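Local coordinates for glutamate receptor IIB (Drosophila melanogaster, PDB 4WXJ), which binds glutamate in a two-lobed extracellular domain and probably serves as a subunit of a glutamate-gated, kainate-type ion channel at the postsynaptic muscle membrane, at residues Arg10-Thr15 with Asn89-Ile94; Val106-Val111 with Val230-Asp235; Asn138-Gly143 with Thr194-Met199. All coordinates share one frame; numbering follows the deposited sequence.

Interaction 1: residues Arg10-Thr15 with Asn89-Ile94; sequences RYTVAT and NAQIGI
N89 brings the chain up to strand 10-15, and its carbonyl O faces T12 CG2. A90 CB meets A14 CB at 3.6 Å and also lies close to T12 O. At Q91 the backbone leaves the beta conformation (psi -21°), so that T12 O accepts two backbone N-H groups, Q91 N and I92 N, at 3.0 and 3.2 Å and in its carbonyl plane. The Q91 side chain, bent at chi2 (70°), folds back beside the strand; OE1 accepts T12 N at 2.7 Å, nearly along its own C=O axis, in the place where a regular parallel strand would probably offer a backbone carbonyl. Its CB rests obliquely against CD1 of Y11. I92 sends CD1 to CD2 of the same ring at 3.6 Å, while its carbonyl O receives A14 N. G93 lies level with A14, its CA hydrogen directed at A14 O. The same A14 O takes I94 N at 3.0 Å, almost in line with the carbonyl. I94 CG2 packs side by side with V13 CG1, and I94 O accepts the hydroxyl of T15. Strand 10-15 is thus the middle of a three-strand parallel sheet: strand 57-62 bonds its other edge, helix 42-54 covers I94, and I228 of strand 214-230 packs on I92 and I94, with F236 against Y11.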
loop_
_atom_site.group_PDB
_atom_site.type_symbol
_atom_site.label_atom_id
_atom_site.label_comp_id
_atom_site.label_asym_id
_atom_site.label_seq_id
_atom_site.Cartn_x
_atom_site.Cartn_y
_atom_site.Cartn_z
ATOM N N ARG A 10 -3.121 7.390 -25.011
ATOM C CA ARG A 10 -2.616 7.975 -23.774
ATOM C C ARG A 10 -3.502 7.577 -22.597
ATOM O O ARG A 10 -4.728 7.610 -22.697
ATOM C CB ARG A 10 -2.543 9.499 -23.886
ATOM C CG ARG A 10 -1.904 10.176 -22.679
ATOM C CD ARG A 10 -1.809 11.679 -22.867
ATOM N NE ARG A 10 -3.125 12.294 -23.025
ATOM C CZ ARG A 10 -3.923 12.641 -22.018
ATOM N NH1 ARG A 10 -3.554 12.436 -20.760
ATOM N NH2 ARG A 10 -5.102 13.195 -22.272
ATOM N N TYR A 11 -2.867 7.203 -21.488
ATOM C CA TYR A 11 -3.580 6.814 -20.273
ATOM C C TYR A 11 -3.308 7.785 -19.131
ATOM O O TYR A 11 -2.157 8.083 -18.817
ATOM C CB TYR A 11 -3.176 5.402 -19.841
ATOM C CG TYR A 11 -3.581 4.308 -20.802
ATOM C CD1 TYR A 11 -4.853 4.275 -21.355
ATOM C CD2 TYR A 11 -2.687 3.307 -21.153
ATOM C CE1 TYR A 11 -5.224 3.272 -22.232
ATOM C CE2 TYR A 11 -3.047 2.301 -22.028
ATOM C CZ TYR A 11 -4.316 2.289 -22.564
ATOM O OH TYR A 11 -4.678 1.289 -23.437
ATOM N N THR A 12 -4.374 8.275 -18.511
ATOM C CA THR A 12 -4.240 9.052 -17.287
ATOM C C THR A 12 -3.967 8.090 -16.134
ATOM O O THR A 12 -4.778 7.210 -15.844
ATOM C CB THR A 12 -5.498 9.890 -17.000
ATOM O OG1 THR A 12 -5.682 10.849 -18.049
ATOM C CG2 THR A 12 -5.368 10.626 -15.668
ATOM N N VAL A 13 -2.815 8.260 -15.492
ATOM C CA VAL A 13 -2.392 7.372 -14.412
ATOM C C VAL A 13 -2.652 8.006 -13.051
ATOM O O VAL A 13 -1.957 8.936 -12.644
ATOM C CB VAL A 13 -0.893 7.019 -14.526
ATOM C CG1 VAL A 13 -0.467 6.095 -13.385
ATOM C CG2 VAL A 13 -0.602 6.371 -15.871
ATOM N N ALA A 14 -3.654 7.490 -12.348
ATOM C CA ALA A 14 -3.963 7.958 -11.005
ATOM C C ALA A 14 -3.037 7.286 -9.996
ATOM O O ALA A 14 -2.843 6.073 -10.032
ATOM C CB ALA A 14 -5.417 7.682 -10.661
ATOM N N THR A 15 -2.464 8.081 -9.102
ATOM C CA THR A 15 -1.588 7.554 -8.066
ATOM C C THR A 15 -1.711 8.399 -6.807
ATOM O O THR A 15 -2.576 9.273 -6.718
ATOM C CB THR A 15 -0.116 7.517 -8.532
ATOM O OG1 THR A 15 0.701 6.923 -7.515
ATOM C CG2 THR A 15 0.394 8.917 -8.844
ATOM N N ASN A 89 -12.129 9.090 -14.663
ATOM C CA ASN A 89 -11.211 10.221 -14.763
ATOM C C ASN A 89 -9.779 9.743 -14.979
ATOM O O ASN A 89 -8.900 10.521 -15.356
ATOM C CB ASN A 89 -11.284 11.092 -13.508
ATOM C CG ASN A 89 -12.602 11.833 -13.387
ATOM O OD1 ASN A 89 -13.353 11.950 -14.355
ATOM N ND2 ASN A 89 -12.884 12.346 -12.195
ATOM N N ALA A 90 -9.553 8.457 -14.728
ATOM C CA ALA A 90 -8.261 7.831 -14.964
ATOM C C ALA A 90 -8.473 6.437 -15.535
ATOM O O ALA A 90 -9.486 5.794 -15.259
ATOM C CB ALA A 90 -7.450 7.770 -13.682
ATOM N N GLN A 91 -7.515 5.981 -16.336
ATOM C CA GLN A 91 -7.598 4.675 -16.981
ATOM C C GLN A 91 -6.731 3.649 -16.252
ATOM O O GLN A 91 -6.936 2.442 -16.384
ATOM C CB GLN A 91 -7.172 4.777 -18.448
ATOM C CG GLN A 91 -8.101 5.620 -19.314
ATOM C CD GLN A 91 -8.027 7.104 -18.996
ATOM O OE1 GLN A 91 -6.941 7.681 -18.922
ATOM N NE2 GLN A 91 -9.184 7.726 -18.798
ATOM N N ILE A 92 -5.762 4.144 -15.487
ATOM C CA ILE A 92 -4.827 3.291 -14.764
ATOM C C ILE A 92 -4.590 3.845 -13.360
ATOM O O ILE A 92 -4.355 5.039 -13.188
ATOM C CB ILE A 92 -3.483 3.171 -15.522
ATOM C CG1 ILE A 92 -3.681 2.369 -16.813
ATOM C CG2 ILE A 92 -2.422 2.507 -14.647
ATOM C CD1 ILE A 92 -2.470 2.334 -17.726
ATOM N N GLY A 93 -4.664 2.964 -12.363
ATOM C CA GLY A 93 -4.397 3.321 -10.980
ATOM C C GLY A 93 -3.281 2.460 -10.418
ATOM O O GLY A 93 -3.325 1.236 -10.539
ATOM N N ILE A 94 -2.278 3.088 -9.809
ATOM C CA ILE A 94 -1.111 2.350 -9.333
ATOM C C ILE A 94 -0.417 2.987 -8.129
ATOM O O ILE A 94 -0.332 4.210 -8.009
ATOM C CB ILE A 94 -0.066 2.181 -10.461
ATOM C CG1 ILE A 94 1.114 1.329 -9.974
ATOM C CG2 ILE A 94 0.409 3.545 -10.961
ATOM C CD1 ILE A 94 2.071 0.908 -11.072
#

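Interaction 2: residues Val106-Val111 with Val230-Asp235; sequences VVDFTV and VPLNAD
D108 turns its carboxylate over the bend that follows V230. Its chi1 of -136° is away from the staggered positions, and the two oxygens have separate tasks: OD1 uses its anti lone pair for F109 N and forms a salt bridge with R104, while OD2 reaches N233 N at 3.4 Å in a straight but weak bond. N233 sits inside the type II turn P231-A234, with positive phi (62°). OD2 also has a long, weak ion pair with R237, so this carboxylate would probably remain ionised. An alanine here would remove both oxygens and would probably cost F109 N and R104 their partner and the turn its weak tie to strand 108-123. In the backbone, D108 and V230 form an antiparallel hydrogen-bonded pair, D108 N to V230 O at 2.7 Å and V230 N to D108 O at 3.0 Å. This pair lies where strand 108-123 leaves, and strand 214-230 enters, the lobe holding R103; these neighbouring strands link the two lobes of the ligand-binding domain. V230 CG2, in the crowded position between backbone N and carbonyl carbon, packs on D108 CB at 3.8 Å. L232 has CG anti to its carbonyl carbon (chi1 -79°), which lays the fork over the opposing backbone: CD1 touches V106 O at 3.3 Å, and CD2 lies against V107 C. A water donates to V106 O at 2.6 Å and accepts from L232 N.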
loop_
_atom_site.group_PDB
_atom_site.type_symbol
_atom_site.label_atom_id
_atom_site.label_comp_id
_atom_site.label_asym_id
_atom_site.label_seq_id
_atom_site.Cartn_x
_atom_site.Cartn_y
_atom_site.Cartn_z
ATOM N N VAL A 106 -15.707 -3.113 -7.736
ATOM C CA VAL A 106 -16.011 -1.856 -8.421
ATOM C C VAL A 106 -15.016 -1.517 -9.532
ATOM O O VAL A 106 -15.343 -0.768 -10.452
ATOM C CB VAL A 106 -16.062 -0.682 -7.422
ATOM C CG1 VAL A 106 -17.265 -0.828 -6.501
ATOM C CG2 VAL A 106 -14.771 -0.595 -6.616
ATOM N N VAL A 107 -13.803 -2.059 -9.443
ATOM C CA VAL A 107 -12.807 -1.885 -10.497
ATOM C C VAL A 107 -12.106 -3.206 -10.782
ATOM O O VAL A 107 -12.151 -4.128 -9.969
ATOM C CB VAL A 107 -11.750 -0.816 -10.127
ATOM C CG1 VAL A 107 -12.413 0.536 -9.902
ATOM C CG2 VAL A 107 -10.954 -1.233 -8.894
ATOM N N ASP A 108 -11.457 -3.289 -11.938
ATOM C CA ASP A 108 -10.703 -4.481 -12.311
ATOM C C ASP A 108 -9.254 -4.347 -11.857
ATOM O O ASP A 108 -8.808 -3.262 -11.488
ATOM C CB ASP A 108 -10.766 -4.706 -13.823
ATOM C CG ASP A 108 -11.015 -6.157 -14.189
ATOM O OD1 ASP A 108 -10.403 -7.049 -13.564
ATOM O OD2 ASP A 108 -11.831 -6.405 -15.100
ATOM N N PHE A 109 -8.528 -5.460 -11.885
ATOM C CA PHE A 109 -7.106 -5.466 -11.565
ATOM C C PHE A 109 -6.329 -6.279 -12.586
ATOM O O PHE A 109 -6.843 -7.240 -13.156
ATOM C CB PHE A 109 -6.860 -6.036 -10.167
ATOM C CG PHE A 109 -6.983 -5.025 -9.064
ATOM C CD1 PHE A 109 -8.191 -4.823 -8.417
ATOM C CD2 PHE A 109 -5.885 -4.280 -8.669
ATOM C CE1 PHE A 109 -8.302 -3.893 -7.399
ATOM C CE2 PHE A 109 -5.990 -3.352 -7.651
ATOM C CZ PHE A 109 -7.200 -3.158 -7.017
ATOM N N THR A 110 -5.084 -5.882 -12.814
ATOM C CA THR A 110 -4.169 -6.685 -13.607
ATOM C C THR A 110 -3.708 -7.857 -12.759
ATOM O O THR A 110 -4.070 -7.961 -11.584
ATOM C CB THR A 110 -2.942 -5.878 -14.070
ATOM O OG1 THR A 110 -2.174 -5.474 -12.928
ATOM C CG2 THR A 110 -3.369 -4.648 -14.853
ATOM N N VAL A 111 -2.915 -8.742 -13.349
ATOM C CA VAL A 111 -2.180 -9.716 -12.558
ATOM C C VAL A 111 -1.307 -8.936 -11.584
ATOM O O VAL A 111 -0.885 -7.822 -11.894
ATOM C CB VAL A 111 -1.302 -10.639 -13.421
ATOM C CG1 VAL A 111 -2.161 -11.537 -14.288
ATOM C CG2 VAL A 111 -0.340 -9.821 -14.277
ATOM N N VAL A 230 -7.627 -0.942 -12.997
ATOM C CA VAL A 230 -8.199 -0.384 -14.216
ATOM C C VAL A 230 -9.722 -0.485 -14.152
ATOM O O VAL A 230 -10.256 -1.285 -13.383
ATOM C CB VAL A 230 -7.684 -1.108 -15.478
ATOM C CG1 VAL A 230 -6.169 -0.988 -15.582
ATOM C CG2 VAL A 230 -8.107 -2.577 -15.473
ATOM N N PRO A 231 -10.428 0.326 -14.958
ATOM C CA PRO A 231 -11.893 0.246 -14.966
ATOM C C PRO A 231 -12.379 -1.147 -15.350
ATOM O O PRO A 231 -11.703 -1.832 -16.118
ATOM C CB PRO A 231 -12.300 1.281 -16.020
ATOM C CG PRO A 231 -11.141 2.209 -16.116
ATOM C CD PRO A 231 -9.931 1.367 -15.873
ATOM N N LEU A 232 -13.523 -1.557 -14.812
ATOM C CA LEU A 232 -14.072 -2.882 -15.083
ATOM C C LEU A 232 -14.196 -3.145 -16.580
ATOM O O LEU A 232 -14.724 -2.320 -17.326
ATOM C CB LEU A 232 -15.437 -3.041 -14.407
ATOM C CG LEU A 232 -15.390 -3.338 -12.907
ATOM C CD1 LEU A 232 -16.745 -3.099 -12.265
ATOM C CD2 LEU A 232 -14.926 -4.770 -12.652
ATOM N N ASN A 233 -13.686 -4.298 -17.003
ATOM C CA ASN A 233 -13.765 -4.733 -18.393
ATOM C C ASN A 233 -13.049 -3.788 -19.355
ATOM O O ASN A 233 -13.482 -3.601 -20.492
ATOM C CB ASN A 233 -15.230 -4.891 -18.807
ATOM C CG ASN A 233 -16.001 -5.795 -17.867
ATOM O OD1 ASN A 233 -15.528 -6.869 -17.494
ATOM N ND2 ASN A 233 -17.191 -5.361 -17.468
ATOM N N ALA A 234 -11.952 -3.195 -18.896
ATOM C CA ALA A 234 -11.110 -2.378 -19.763
ATOM C C ALA A 234 -10.396 -3.273 -20.770
ATOM O O ALA A 234 -9.942 -4.365 -20.429
ATOM C CB ALA A 234 -10.106 -1.586 -18.944
ATOM N N ASP A 235 -10.296 -2.806 -22.011
ATOM C CA ASP A 235 -9.751 -3.622 -23.092
ATOM C C ASP A 235 -8.223 -3.675 -23.083
ATOM O O ASP A 235 -7.621 -4.422 -23.855
ATOM C CB ASP A 235 -10.240 -3.097 -24.443
ATOM C CG ASP A 235 -9.720 -1.706 -24.753
ATOM O OD1 ASP A 235 -9.506 -0.922 -23.805
ATOM O OD2 ASP A 235 -9.523 -1.397 -25.947
HETATM O O HOH W 1 -14.572 0.453 -12.642
#

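Interaction 3: residues Asn138-Gly143 with Thr194-Met199; sequences NKVQFG and TYAFLM
Strands 141-143 and 195-199 form the parallel edge of the mixed sheet in the lobe of the ligand-binding domain that supplies A149, T150 and E200 to glutamate. They run 23° apart, and the chain between them is rich in helix and has no strand, as in a beta-alpha-beta connection. The ladder is in regular parallel order: Q141 N gives to T194 O from well above the carbonyl plane, A196 N to Q141 O at 2.9 Å in the plane of the Q141 carbonyl, G143 N weakly to A196 O, and L198 N to G143 O at 3.0 Å almost along the C=O axis. On the face of F142 and A196, the phenylalanine ring leaves from the crowded position (chi1 51°). Its CD2 lies side by side with L198 CD1 at 3.6 Å, while F172 meets the ring edge-to-face. V140 CG1 adds to this apolar face, close to A196 CB. On the other face, Y195 has CG anti to its backbone N (chi1 -178°), which carries the ring obliquely along strand 141-143: CE1 lies by F142 C, and OH comes within 3.5 Å of G143 CA. The hydroxyl itself is hydrogen-bonded to A176 O, and R187 makes a cation-pi contact with the ring. The absence of a CB on G143 lets this hydroxyl lie against its backbone; a CB there would be 2.9 Å from Y195 OH. F197, about 6 Å from bound glutamate by its side chain, sets CD1 at 3.4 Å from G143 O. Four backbone bonds, one weak, join the strands, while F197 and M199 turn theirs to strand 108-123. The face of F142, A196 and L198 is apolar, whereas that of Y195 carries polar groups with partners of their own, as Q141 NE2 has K173 O.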
loop_
_atom_site.group_PDB
_atom_site.type_symbol
_atom_site.label_atom_id
_atom_site.label_comp_id
_atom_site.label_asym_id
_atom_site.label_seq_id
_atom_site.Cartn_x
_atom_site.Cartn_y
_atom_site.Cartn_z
ATOM N N ASN A 138 -2.581 -4.723 26.556
ATOM C CA ASN A 138 -3.117 -3.406 26.221
ATOM C C ASN A 138 -2.244 -2.258 26.724
ATOM O O ASN A 138 -2.654 -1.098 26.685
ATOM C CB ASN A 138 -4.536 -3.262 26.777
ATOM C CG ASN A 138 -4.589 -3.401 28.284
ATOM O OD1 ASN A 138 -4.408 -4.491 28.826
ATOM N ND2 ASN A 138 -4.851 -2.294 28.969
ATOM N N LYS A 139 -1.043 -2.582 27.194
ATOM C CA LYS A 139 -0.067 -1.559 27.552
ATOM C C LYS A 139 0.453 -0.883 26.286
ATOM O O LYS A 139 0.616 0.338 26.243
ATOM C CB LYS A 139 1.086 -2.168 28.355
ATOM C CG LYS A 139 2.364 -1.339 28.335
ATOM C CD LYS A 139 3.335 -1.779 29.419
ATOM C CE LYS A 139 4.780 -1.666 28.954
ATOM N NZ LYS A 139 5.093 -0.330 28.374
ATOM N N VAL A 140 0.705 -1.689 25.260
ATOM C CA VAL A 140 1.104 -1.190 23.949
ATOM C C VAL A 140 -0.096 -1.186 23.009
ATOM O O VAL A 140 -0.601 -2.243 22.636
ATOM C CB VAL A 140 2.230 -2.048 23.337
ATOM C CG1 VAL A 140 2.599 -1.545 21.942
ATOM C CG2 VAL A 140 3.449 -2.048 24.247
ATOM N N GLN A 141 -0.550 0.003 22.632
ATOM C CA GLN A 141 -1.651 0.129 21.686
ATOM C C GLN A 141 -1.143 -0.136 20.273
ATOM O O GLN A 141 0.064 -0.152 20.036
ATOM C CB GLN A 141 -2.292 1.515 21.775
ATOM C CG GLN A 141 -2.946 1.809 23.118
ATOM C CD GLN A 141 -3.702 3.125 23.124
ATOM O OE1 GLN A 141 -3.378 4.044 22.369
ATOM N NE2 GLN A 141 -4.719 3.218 23.974
ATOM N N PHE A 142 -2.063 -0.351 19.338
ATOM C CA PHE A 142 -1.684 -0.624 17.956
ATOM C C PHE A 142 -2.812 -0.294 16.988
ATOM O O PHE A 142 -3.981 -0.254 17.373
ATOM C CB PHE A 142 -1.268 -2.087 17.797
ATOM C CG PHE A 142 -2.263 -3.066 18.352
ATOM C CD1 PHE A 142 -2.195 -3.467 19.676
ATOM C CD2 PHE A 142 -3.262 -3.591 17.550
ATOM C CE1 PHE A 142 -3.107 -4.366 20.189
ATOM C CE2 PHE A 142 -4.179 -4.493 18.059
ATOM C CZ PHE A 142 -4.099 -4.881 19.380
ATOM N N GLY A 143 -2.453 -0.054 15.729
ATOM C CA GLY A 143 -3.435 0.283 14.716
ATOM C C GLY A 143 -2.923 0.167 13.294
ATOM O O GLY A 143 -1.797 -0.276 13.056
ATOM N N THR A 194 5.049 2.654 23.017
ATOM C CA THR A 194 3.678 2.515 23.502
ATOM C C THR A 194 2.695 2.377 22.340
ATOM O O THR A 194 1.483 2.299 22.549
ATOM C CB THR A 194 3.262 3.714 24.374
ATOM O OG1 THR A 194 3.301 4.917 23.595
ATOM C CG2 THR A 194 4.193 3.851 25.570
ATOM N N TYR A 195 3.222 2.341 21.118
ATOM C CA TYR A 195 2.393 2.171 19.930
ATOM C C TYR A 195 3.110 1.340 18.870
ATOM O O TYR A 195 4.247 1.634 18.500
ATOM C CB TYR A 195 2.001 3.530 19.347
ATOM C CG TYR A 195 1.093 3.436 18.140
ATOM C CD1 TYR A 195 -0.275 3.236 18.287
ATOM C CD2 TYR A 195 1.602 3.547 16.853
ATOM C CE1 TYR A 195 -1.108 3.150 17.187
ATOM C CE2 TYR A 195 0.777 3.464 15.747
ATOM C CZ TYR A 195 -0.576 3.264 15.919
ATOM O OH TYR A 195 -1.400 3.180 14.822
ATOM N N ALA A 196 2.431 0.299 18.393
ATOM C CA ALA A 196 2.943 -0.546 17.323
ATOM C C ALA A 196 2.062 -0.380 16.090
ATOM O O ALA A 196 0.856 -0.172 16.202
ATOM C CB ALA A 196 2.989 -1.991 17.764
ATOM N N PHE A 197 2.670 -0.469 14.913
ATOM C CA PHE A 197 1.967 -0.196 13.667
ATOM C C PHE A 197 1.871 -1.457 12.818
ATOM O O PHE A 197 2.884 -2.045 12.440
ATOM C CB PHE A 197 2.677 0.923 12.898
ATOM C CG PHE A 197 1.905 1.440 11.715
ATOM C CD1 PHE A 197 0.599 1.876 11.857
ATOM C CD2 PHE A 197 2.499 1.515 10.465
ATOM C CE1 PHE A 197 -0.108 2.359 10.772
ATOM C CE2 PHE A 197 1.797 1.999 9.378
ATOM C CZ PHE A 197 0.492 2.420 9.531
ATOM N N LEU A 198 0.641 -1.877 12.543
ATOM C CA LEU A 198 0.392 -3.028 11.689
ATOM C C LEU A 198 0.364 -2.574 10.235
ATOM O O LEU A 198 -0.441 -1.721 9.852
ATOM C CB LEU A 198 -0.921 -3.703 12.081
ATOM C CG LEU A 198 -0.861 -4.495 13.388
ATOM C CD1 LEU A 198 -2.149 -4.326 14.172
ATOM C CD2 LEU A 198 -0.587 -5.963 13.114
ATOM N N MET A 199 1.257 -3.139 9.429
ATOM C CA MET A 199 1.455 -2.668 8.065
ATOM C C MET A 199 1.957 -3.781 7.160
ATOM O O MET A 199 2.285 -4.873 7.617
ATOM C CB MET A 199 2.444 -1.502 8.050
ATOM C CG MET A 199 3.843 -1.878 8.509
ATOM S SD MET A 199 4.901 -0.448 8.821
ATOM C CE MET A 199 4.884 0.358 7.221
#

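How the interactions relate
Interactions 1 and 2 lie in one lobe and interaction 3 in the other, on opposite sides of the chain's centre. The first two are neighbours, with centres about 12 Å apart, and they touch where Q91 O meets P231 CD at 3.2 Å. Interaction 3 is about 35 Å from either, centre to centre. Both segments of interaction 1 precede those of interaction 2, and both segments of interaction 3 fall between the two of interaction 2. Strand 108-123 leaves interaction 2 and becomes the neighbour of strand 195-200, so one mixed sheet reaches both contacts. The two lobes are therefore tied by shared strands, with glutamate bound between them.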